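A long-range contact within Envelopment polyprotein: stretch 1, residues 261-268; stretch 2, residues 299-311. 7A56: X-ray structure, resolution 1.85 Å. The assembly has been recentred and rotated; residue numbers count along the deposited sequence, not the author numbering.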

# COMPACT_ATOMS: atom_id res chain seq x y z
N ALA A 261 -12.04 -4.16 -19.15
CA ALA A 261 -10.75 -4.72 -19.54
C ALA A 261 -10.83 -6.24 -19.42
O ALA A 261 -11.70 -6.74 -18.70
CB ALA A 261 -9.64 -4.15 -18.64
N LYS A 262 -9.98 -6.97 -20.19
CA LYS A 262 -10.12 -8.44 -20.26
C LYS A 262 -9.50 -9.12 -19.03
O LYS A 262 -8.47 -9.78 -19.07
CB LYS A 262 -9.51 -8.99 -21.55
CG LYS A 262 -10.19 -8.40 -22.78
CD LYS A 262 -9.55 -9.04 -24.02
CE LYS A 262 -10.45 -8.92 -25.18
NZ LYS A 262 -9.99 -10.00 -26.16
N LYS A 263 -10.23 -9.01 -17.92
CA LYS A 263 -9.86 -9.56 -16.62
C LYS A 263 -11.17 -9.75 -15.86
O LYS A 263 -12.26 -9.57 -16.42
CB LYS A 263 -8.82 -8.64 -15.95
CG LYS A 263 -9.41 -7.34 -15.41
CD LYS A 263 -8.35 -6.34 -15.00
CE LYS A 263 -9.01 -5.06 -14.38
NZ LYS A 263 -7.88 -4.08 -14.16
N CYS A 264 -11.10 -10.15 -14.58
CA CYS A 264 -12.33 -10.56 -13.91
C CYS A 264 -13.34 -9.41 -13.92
O CYS A 264 -12.98 -8.26 -13.67
CB CYS A 264 -12.03 -10.98 -12.43
SG CYS A 264 -13.59 -11.34 -11.52
N GLY A 265 -14.61 -9.72 -14.22
CA GLY A 265 -15.64 -8.69 -14.15
C GLY A 265 -15.77 -7.78 -15.39
O GLY A 265 -16.20 -6.62 -15.26
N SER A 266 -15.37 -8.26 -16.58
CA SER A 266 -15.56 -7.49 -17.81
C SER A 266 -17.01 -7.46 -18.27
O SER A 266 -17.37 -6.66 -19.17
CB SER A 266 -14.66 -8.03 -18.94
OG SER A 266 -15.05 -9.36 -19.31
N VAL A 267 -17.88 -8.30 -17.71
CA VAL A 267 -19.31 -8.20 -17.96
C VAL A 267 -19.99 -8.01 -16.62
O VAL A 267 -19.76 -8.81 -15.69
CB VAL A 267 -19.87 -9.45 -18.66
CG1 VAL A 267 -21.38 -9.27 -18.90
CG2 VAL A 267 -19.19 -9.61 -20.06
N GLN A 268 -20.82 -6.96 -16.51
CA GLN A 268 -21.22 -6.49 -15.17
C GLN A 268 -22.72 -6.32 -15.13
O GLN A 268 -23.28 -5.52 -15.90
CB GLN A 268 -20.53 -5.17 -14.81
CG GLN A 268 -19.01 -5.22 -14.92
CD GLN A 268 -18.35 -3.86 -14.84
OE1 GLN A 268 -18.99 -2.81 -14.82
NE2 GLN A 268 -17.06 -3.88 -14.73
N CYS A 299 -21.30 -12.18 -28.29
CA CYS A 299 -21.68 -10.77 -28.27
C CYS A 299 -20.59 -9.94 -27.61
O CYS A 299 -19.74 -9.34 -28.28
CB CYS A 299 -23.04 -10.57 -27.56
SG CYS A 299 -23.61 -8.83 -27.60
N PHE A 300 -20.60 -9.89 -26.26
CA PHE A 300 -19.50 -9.25 -25.57
C PHE A 300 -18.30 -10.19 -25.52
O PHE A 300 -18.45 -11.41 -25.58
CB PHE A 300 -19.85 -8.94 -24.09
CG PHE A 300 -21.06 -8.00 -23.87
CD1 PHE A 300 -21.33 -6.94 -24.71
CD2 PHE A 300 -21.83 -8.15 -22.71
CE1 PHE A 300 -22.42 -6.07 -24.46
CE2 PHE A 300 -22.93 -7.28 -22.46
CZ PHE A 300 -23.20 -6.24 -23.31
N ASP A 301 -17.12 -9.62 -25.24
CA ASP A 301 -16.04 -10.39 -24.63
C ASP A 301 -16.34 -10.62 -23.15
O ASP A 301 -16.88 -9.73 -22.49
CB ASP A 301 -14.70 -9.65 -24.72
CG ASP A 301 -14.22 -9.44 -26.17
OD1 ASP A 301 -14.08 -10.46 -26.88
OD2 ASP A 301 -13.94 -8.28 -26.55
N ASN A 302 -16.02 -11.80 -22.62
CA ASN A 302 -16.24 -12.07 -21.19
C ASN A 302 -15.03 -12.81 -20.66
O ASN A 302 -14.73 -13.90 -21.12
CB ASN A 302 -17.51 -12.89 -20.91
CG ASN A 302 -17.87 -12.97 -19.39
OD1 ASN A 302 -17.06 -12.58 -18.50
ND2 ASN A 302 -19.08 -13.41 -19.09
N SER A 303 -14.36 -12.23 -19.69
CA SER A 303 -13.14 -12.83 -19.15
C SER A 303 -13.37 -13.43 -17.75
O SER A 303 -12.49 -13.37 -16.90
CB SER A 303 -12.01 -11.79 -19.15
OG SER A 303 -10.77 -12.42 -18.84
N TYR A 304 -14.52 -14.07 -17.55
CA TYR A 304 -14.92 -14.67 -16.26
C TYR A 304 -13.92 -15.70 -15.76
O TYR A 304 -13.76 -15.89 -14.54
CB TYR A 304 -16.30 -15.33 -16.42
CG TYR A 304 -16.69 -16.15 -15.23
CD1 TYR A 304 -16.95 -15.51 -14.02
CD2 TYR A 304 -16.72 -17.56 -15.28
CE1 TYR A 304 -17.29 -16.25 -12.87
CE2 TYR A 304 -17.06 -18.31 -14.16
CZ TYR A 304 -17.32 -17.63 -12.93
OH TYR A 304 -17.63 -18.30 -11.74
N GLN A 305 -13.24 -16.39 -16.68
CA GLN A 305 -12.26 -17.36 -16.25
C GLN A 305 -11.19 -16.73 -15.36
O GLN A 305 -10.59 -17.44 -14.55
CB GLN A 305 -11.62 -18.02 -17.45
CG GLN A 305 -10.84 -17.05 -18.29
CD GLN A 305 -11.60 -16.49 -19.50
OE1 GLN A 305 -12.85 -16.47 -19.56
NE2 GLN A 305 -10.84 -16.03 -20.48
N SER A 306 -10.96 -15.42 -15.49
CA SER A 306 -10.07 -14.70 -14.58
C SER A 306 -10.61 -14.67 -13.15
O SER A 306 -9.84 -14.77 -12.17
CB SER A 306 -9.88 -13.26 -15.07
OG SER A 306 -9.30 -13.29 -16.36
N CYS A 307 -11.92 -14.48 -13.01
CA CYS A 307 -12.50 -14.57 -11.67
C CYS A 307 -12.18 -15.90 -11.04
O CYS A 307 -11.87 -15.98 -9.84
CB CYS A 307 -14.02 -14.39 -11.75
SG CYS A 307 -14.48 -12.86 -12.61
N LEU A 308 -12.23 -16.97 -11.81
CA LEU A 308 -11.92 -18.26 -11.17
C LEU A 308 -10.50 -18.34 -10.61
O LEU A 308 -10.24 -19.17 -9.72
CB LEU A 308 -12.15 -19.42 -12.12
CG LEU A 308 -13.61 -19.52 -12.51
CD1 LEU A 308 -13.76 -20.61 -13.54
CD2 LEU A 308 -14.48 -19.78 -11.29
N LEU A 309 -9.56 -17.53 -11.10
CA LEU A 309 -8.19 -17.56 -10.60
C LEU A 309 -7.92 -16.53 -9.51
O LEU A 309 -6.76 -16.35 -9.13
CB LEU A 309 -7.19 -17.34 -11.76
CG LEU A 309 -7.37 -18.26 -12.98
CD1 LEU A 309 -6.64 -17.70 -14.16
CD2 LEU A 309 -6.93 -19.71 -12.71
N LEU A 310 -8.92 -15.79 -9.05
CA LEU A 310 -8.68 -14.86 -7.96
C LEU A 310 -8.33 -15.64 -6.70
O LEU A 310 -8.85 -16.73 -6.46
CB LEU A 310 -9.92 -14.02 -7.68
CG LEU A 310 -10.42 -13.12 -8.82
CD1 LEU A 310 -11.74 -12.59 -8.36
CD2 LEU A 310 -9.42 -11.95 -9.04
N GLU A 311 -7.45 -15.05 -5.89
CA GLU A 311 -7.01 -15.64 -4.62
C GLU A 311 -7.89 -15.20 -3.46
O GLU A 311 -8.23 -14.02 -3.32
CB GLU A 311 -5.57 -15.26 -4.33
CG GLU A 311 -4.62 -15.77 -5.40
CD GLU A 311 -3.17 -15.74 -4.95
OE1 GLU A 311 -2.86 -14.96 -4.01
OE2 GLU A 311 -2.36 -16.50 -5.54
O HOH W 1 -8.80 -12.99 -20.39
O HOH W 2 -11.81 -10.33 -28.96
O HOH W 3 -16.46 -11.36 -16.15
O HOH W 4 -16.95 -7.08 -21.85

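What fixes the two stretches to each other? A disulfide does so covalently: Cys264 SG and Cys307 SG lie 2.1 Å apart, with a chi3 of 97°, close to the right angle such bonds prefer. The closest pair of CA atoms in the register lies here, Cys264 CA and Cys307 CA, 4.6 Å apart. The cysteines sit differently in their chains. Cys264 occupies the second position of a type II beta turn from Lys263 to Ser266, whereas Cys307 belongs to a short, weakly bonded helical segment. Gly265 follows in the turn with phi/psi of 83/26°, where a side chain would be jammed against the carbonyl oxygen of Cys264, so the absence of one suits this backbone.

Which direct hydrogen bond joins the stretches? Ser303 N donates to Ser266 OG over 3.0 Å, at an angle of 155°. Ser266 points toward the other stretch with chi1 in the p well, so its short side chain meets a backbone amide. Ser303 OG and Ser306 OG share a hydrogen bond of 3.0 Å within stretch 2, and a water 2.6 Å from Ser303 OG also donates weakly to Lys262 O at 3.5 Å. Ser303 N is thus held from across the contact while its side chain packs against the backbone of Lys263, Ser303 CB lying 3.5 Å from Lys263 N.

Where do apolar groups meet? Val267 directs its side chain toward stretch 2 and reaches two kinds of neighbour. Its CG1 approaches Phe300 CD2 at 4.0 Å, meeting the ring obliquely, while Val267 CG2 rests 3.4 Å from Asp301 O and 3.7 Å from Asn302 CG. Near the disulfide, Leu310 CD1 packs 3.9 Å from Cys264 SG, adding a hydrocarbon contact to the sulfur.

How do charge and water complete the contact? Lys262 starts sideways, but its extended chain brings Lys262 NZ to 4.2 Å from Asp301 OD1, too far for a salt bridge though near enough for the opposite charges to attract. Water 2 bridges them from one side, 3.1 Å from Asp301 OD1, to which it can donate, and accepting a weak bond from Lys262 NZ at 3.4 Å. Water 3 links the turn to stretch 2 more tightly at one end: its oxygen is 2.7 Å from Asn302 OD1, to which it donates, and 3.1 Å from Gly265 N, whose bond to it is weak. Such waters bridge polar groups that are too far apart to bond directly.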